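Local coordinates for protein lysine-sensitive aspartokinase 3 (Escherichia coli, PDB 2J0W) that phosphorylates L-aspartate with ATP to give 4-phospho-L-aspartate, the first step toward lysine, and is feedback-inhibited by lysine, at residues 207-212 against 270-275; 407-412 against 440-445. All coordinates share one frame; numbering follows the deposited sequence.

Interaction 1: residues 207-212 against 270-275; sequences LLAEAL and SDIPVF
The CD1 methyl of Ile272 presses on the last turn of helix 200-211, and the tight half of the contact is built around it. Its approach is to the backbone as much as to any side chain: CD1 lies 3.4 Å from Ala209 O and 3.6 Å from Glu210 CA, while the methyl CB of Ala209 stands 4.1 Å from CD1. Alanine suits this position because its short side chain leaves the helix surface low enough for a longer one to reach the main chain. Ile272 supplies that reach, with CG1 beside its own backbone N (chi1 -61°) and CD1 extended beyond it (chi2 177°).

The polar side is looser and partly open to solvent. Ser270 OG gives a weak hydrogen bond of 3.4 Å to Glu210 OE2. Glu210 CG points opposite its backbone N (chi1 158°), and the extended chain carries the carboxylate past the serine, whose OG also lies 3.6 Å from CG. The stronger partner of this carboxylate is Arg269, which forms a salt bridge with OE1, leaving Ser270 a secondary role.

Within the amino acid kinase fold, the contact joins the end of helix 200-211 to the end of helix 264-270 and the turn that leads on to strand 274-278. Val217 of the adjoining strand 216-221 touches both Ala209 and Ile272, closing the apolar side against the central sheet.

Interaction 2: residues 407-412 against 440-445; sequences FGVLEP and VQKLHS
Val409 and Lys442 make the closer of the two side-chain encounters between the loop 407-412 and the helix 440-445, and both encounters are apolar. The CG1 methyl of Val409 lies 3.4 Å from Lys442 CB and 3.8 Å from Lys442 CD, so it touches the methylene part of the lysine and not its amino end. The torsion that places CG1 opposite the backbone N of Val409 (chi1 -162°) brings this branch to the lysine chain, and the two side chains pass at a slant. Lysine is well suited to such an edge: its methylenes can pack against a neighbour while the ammonium group remains at the end of a flexible chain. Here that chain bends at chi2 (-58°) and again at chi4.

The second encounter is between two leucines. Leu443 CD2 approaches the forked end of Leu410, 3.9 Å from Leu410 CD2 and 4.0 Å from Leu410 CD1, with the side chains crossing at about a right angle. Both residues leave the backbone obliquely, and it is their branched ends that close the distance, which explains why leucine fits here: it carries its methyls well beyond CB. Phe429 of strand 426-432 touches both leucines, so this pair belongs to the buried layer between helix 436-448 and the sheet of the ACT domain. On the other side of the loop, Phe407 packs on Gly403, and Glu411 on Lys404, of the second subunit.

Dispersion and the burial of hydrocarbon therefore carry the association of these segments. Such contacts impose little directional constraint, and shape complementarity, more than paired polar groups, probably sets how the loop rests on the helix.

How the interactions relate
Interaction 1 belongs to the amino acid kinase domain and interaction 2 to the ACT region required for homodimerization; their centres are about 37 Å apart, their nearest atoms about 19 Å, and they share no secondary-structure element. Each is partly buried, combining an inner apolar portion beside a sheet with a more accessible margin. The margins differ in chemistry: interaction 1 has a weak hydrogen bond from a serine to a carboxylate, whereas interaction 2 uses the aliphatic part of a lysine. The inner portions differ too, a methyl against helix backbone in one and paired leucine ends in the other. Interaction 2 also adjoins the second subunit, while interaction 1 is touched by no other chain.

Interaction 1: residues 207-212 against 270-275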
# COMPACT_ATOMS: atom_id res chain seq x y z
N LEU A 207 21.88 4.90 -21.67
CA LEU A 207 21.04 5.27 -22.81
C LEU A 207 21.71 5.14 -24.18
O LEU A 207 21.15 4.53 -25.10
CB LEU A 207 20.52 6.70 -22.64
CG LEU A 207 19.58 6.94 -21.45
CD1 LEU A 207 19.49 8.42 -21.15
CD2 LEU A 207 18.21 6.33 -21.73
N LEU A 208 22.90 5.72 -24.30
CA LEU A 208 23.65 5.69 -25.55
C LEU A 208 24.19 4.28 -25.82
O LEU A 208 24.42 3.90 -26.98
CB LEU A 208 24.80 6.70 -25.48
CG LEU A 208 24.38 8.15 -25.21
CD1 LEU A 208 25.47 8.88 -24.46
CD2 LEU A 208 24.07 8.83 -26.52
N ALA A 209 24.39 3.52 -24.75
CA ALA A 209 24.89 2.15 -24.85
C ALA A 209 23.80 1.32 -25.53
O ALA A 209 24.09 0.55 -26.46
CB ALA A 209 25.18 1.60 -23.46
N GLU A 210 22.56 1.48 -25.08
CA GLU A 210 21.44 0.77 -25.66
C GLU A 210 21.22 1.21 -27.09
O GLU A 210 21.07 0.39 -27.99
CB GLU A 210 20.17 1.04 -24.86
CG GLU A 210 18.90 0.79 -25.64
CD GLU A 210 17.68 0.78 -24.74
OE1 GLU A 210 17.58 1.68 -23.88
OE2 GLU A 210 16.83 -0.12 -24.90
N ALA A 211 21.19 2.52 -27.29
CA ALA A 211 20.98 3.09 -28.62
C ALA A 211 22.05 2.67 -29.63
O ALA A 211 21.77 2.59 -30.83
CB ALA A 211 20.93 4.61 -28.54
N LEU A 212 23.26 2.40 -29.15
CA LEU A 212 24.34 2.00 -30.04
C LEU A 212 24.65 0.50 -30.02
O LEU A 212 25.61 0.06 -30.63
CB LEU A 212 25.61 2.79 -29.71
CG LEU A 212 25.63 4.30 -29.97
CD1 LEU A 212 26.96 4.88 -29.47
CD2 LEU A 212 25.45 4.60 -31.45
N SER A 270 18.06 -4.01 -22.89
CA SER A 270 18.98 -4.52 -23.90
C SER A 270 20.05 -5.48 -23.38
O SER A 270 20.99 -5.83 -24.09
CB SER A 270 19.65 -3.37 -24.65
OG SER A 270 18.76 -2.78 -25.58
N ASP A 271 19.89 -5.90 -22.13
CA ASP A 271 20.82 -6.84 -21.51
C ASP A 271 22.28 -6.40 -21.62
O ASP A 271 23.16 -7.20 -21.94
CB ASP A 271 20.63 -8.23 -22.14
CG ASP A 271 21.12 -9.35 -21.25
OD1 ASP A 271 22.23 -9.87 -21.50
OD2 ASP A 271 20.40 -9.71 -20.30
N ILE A 272 22.53 -5.12 -21.35
CA ILE A 272 23.89 -4.58 -21.42
C ILE A 272 24.48 -4.49 -20.02
O ILE A 272 24.26 -3.54 -19.27
CB ILE A 272 23.91 -3.18 -22.07
CG1 ILE A 272 23.39 -3.27 -23.52
CG2 ILE A 272 25.33 -2.63 -22.06
CD1 ILE A 272 23.29 -1.93 -24.25
N PRO A 273 25.27 -5.51 -19.65
CA PRO A 273 25.89 -5.53 -18.32
C PRO A 273 26.61 -4.22 -18.04
O PRO A 273 27.11 -3.57 -18.95
CB PRO A 273 26.83 -6.74 -18.41
CG PRO A 273 27.23 -6.73 -19.84
CD PRO A 273 25.93 -6.46 -20.56
N VAL A 274 26.66 -3.84 -16.76
CA VAL A 274 27.28 -2.58 -16.33
C VAL A 274 28.34 -2.84 -15.28
O VAL A 274 28.09 -3.57 -14.32
CB VAL A 274 26.18 -1.62 -15.74
CG1 VAL A 274 26.81 -0.40 -15.10
CG2 VAL A 274 25.22 -1.19 -16.84
N PHE A 275 29.52 -2.25 -15.46
CA PHE A 275 30.60 -2.41 -14.51
C PHE A 275 30.81 -1.16 -13.64
O PHE A 275 30.73 -0.03 -14.13
CB PHE A 275 31.91 -2.72 -15.23
CG PHE A 275 33.07 -2.78 -14.30
CD1 PHE A 275 33.19 -3.83 -13.41
CD2 PHE A 275 34.00 -1.75 -14.26
CE1 PHE A 275 34.21 -3.87 -12.48
CE2 PHE A 275 35.03 -1.77 -13.33
CZ PHE A 275 35.14 -2.83 -12.43

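Interaction 2: residues 407-412 against 440-445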
# COMPACT_ATOMS: atom_id res chain seq x y z
N PHE A 407 13.76 -6.38 12.46
CA PHE A 407 13.31 -5.55 13.57
C PHE A 407 13.78 -5.98 14.95
O PHE A 407 13.32 -5.44 15.96
CB PHE A 407 11.78 -5.46 13.53
CG PHE A 407 11.24 -5.03 12.19
CD1 PHE A 407 11.07 -5.95 11.16
CD2 PHE A 407 10.94 -3.71 11.95
CE1 PHE A 407 10.62 -5.55 9.91
CE2 PHE A 407 10.49 -3.29 10.70
CZ PHE A 407 10.33 -4.21 9.68
N GLY A 408 14.71 -6.93 15.00
CA GLY A 408 15.22 -7.39 16.28
C GLY A 408 16.16 -6.38 16.92
O GLY A 408 16.29 -6.30 18.15
N VAL A 409 16.80 -5.58 16.07
CA VAL A 409 17.75 -4.57 16.51
C VAL A 409 17.18 -3.16 16.66
O VAL A 409 17.76 -2.31 17.33
CB VAL A 409 18.91 -4.46 15.51
CG1 VAL A 409 20.08 -3.76 16.15
CG2 VAL A 409 19.28 -5.85 15.01
N LEU A 410 16.03 -2.92 16.02
CA LEU A 410 15.39 -1.61 16.02
C LEU A 410 14.45 -1.32 17.17
O LEU A 410 13.67 -0.37 17.11
CB LEU A 410 14.66 -1.45 14.70
CG LEU A 410 15.52 -2.00 13.56
CD1 LEU A 410 14.78 -1.96 12.24
CD2 LEU A 410 16.80 -1.20 13.48
N GLU A 411 14.53 -2.13 18.22
CA GLU A 411 13.66 -1.96 19.39
C GLU A 411 13.65 -0.52 19.87
O GLU A 411 12.58 0.06 20.09
CB GLU A 411 14.11 -2.87 20.53
CG GLU A 411 13.47 -2.54 21.87
CD GLU A 411 13.89 -3.49 22.96
OE1 GLU A 411 14.97 -4.11 22.83
OE2 GLU A 411 13.15 -3.62 23.95
N PRO A 412 14.83 0.08 20.05
CA PRO A 412 14.96 1.46 20.51
C PRO A 412 14.44 2.57 19.57
O PRO A 412 14.53 3.75 19.90
CB PRO A 412 16.46 1.59 20.76
CG PRO A 412 17.05 0.66 19.72
CD PRO A 412 16.16 -0.54 19.87
N VAL A 440 20.86 1.91 9.94
CA VAL A 440 21.58 1.25 8.85
C VAL A 440 22.76 0.46 9.38
O VAL A 440 23.07 -0.64 8.91
CB VAL A 440 22.09 2.28 7.85
CG1 VAL A 440 22.87 1.59 6.75
CG2 VAL A 440 20.92 3.04 7.28
N GLN A 441 23.42 1.03 10.38
CA GLN A 441 24.57 0.40 11.00
C GLN A 441 24.12 -0.81 11.80
O GLN A 441 24.60 -1.92 11.57
CB GLN A 441 25.28 1.41 11.90
CG GLN A 441 26.01 2.52 11.14
CD GLN A 441 26.13 3.81 11.94
OE1 GLN A 441 26.80 4.75 11.51
NE2 GLN A 441 25.47 3.86 13.09
N LYS A 442 23.17 -0.61 12.71
CA LYS A 442 22.70 -1.72 13.50
C LYS A 442 22.30 -2.92 12.66
O LYS A 442 22.70 -4.04 12.97
CB LYS A 442 21.54 -1.30 14.39
CG LYS A 442 21.96 -0.48 15.60
CD LYS A 442 22.95 -1.26 16.47
CE LYS A 442 23.42 -0.42 17.66
NZ LYS A 442 22.26 0.14 18.43
N LEU A 443 21.53 -2.69 11.59
CA LEU A 443 21.10 -3.79 10.71
C LEU A 443 22.27 -4.50 10.07
O LEU A 443 22.49 -5.69 10.27
CB LEU A 443 20.20 -3.26 9.60
CG LEU A 443 18.83 -2.68 9.95
CD1 LEU A 443 18.18 -2.25 8.65
CD2 LEU A 443 17.97 -3.70 10.66
N HIS A 444 22.99 -3.74 9.25
CA HIS A 444 24.16 -4.22 8.52
C HIS A 444 25.03 -5.12 9.39
O HIS A 444 25.48 -6.19 8.96
CB HIS A 444 24.98 -3.01 8.04
CG HIS A 444 26.00 -3.35 7.01
ND1 HIS A 444 27.31 -3.63 7.33
CD2 HIS A 444 25.90 -3.50 5.67
CE1 HIS A 444 27.97 -3.94 6.22
NE2 HIS A 444 27.13 -3.87 5.20
N SER A 445 25.24 -4.66 10.62
CA SER A 445 26.06 -5.36 11.59
C SER A 445 25.65 -6.82 11.78
O SER A 445 26.36 -7.72 11.33
CB SER A 445 26.02 -4.61 12.94
OG SER A 445 26.86 -5.24 13.89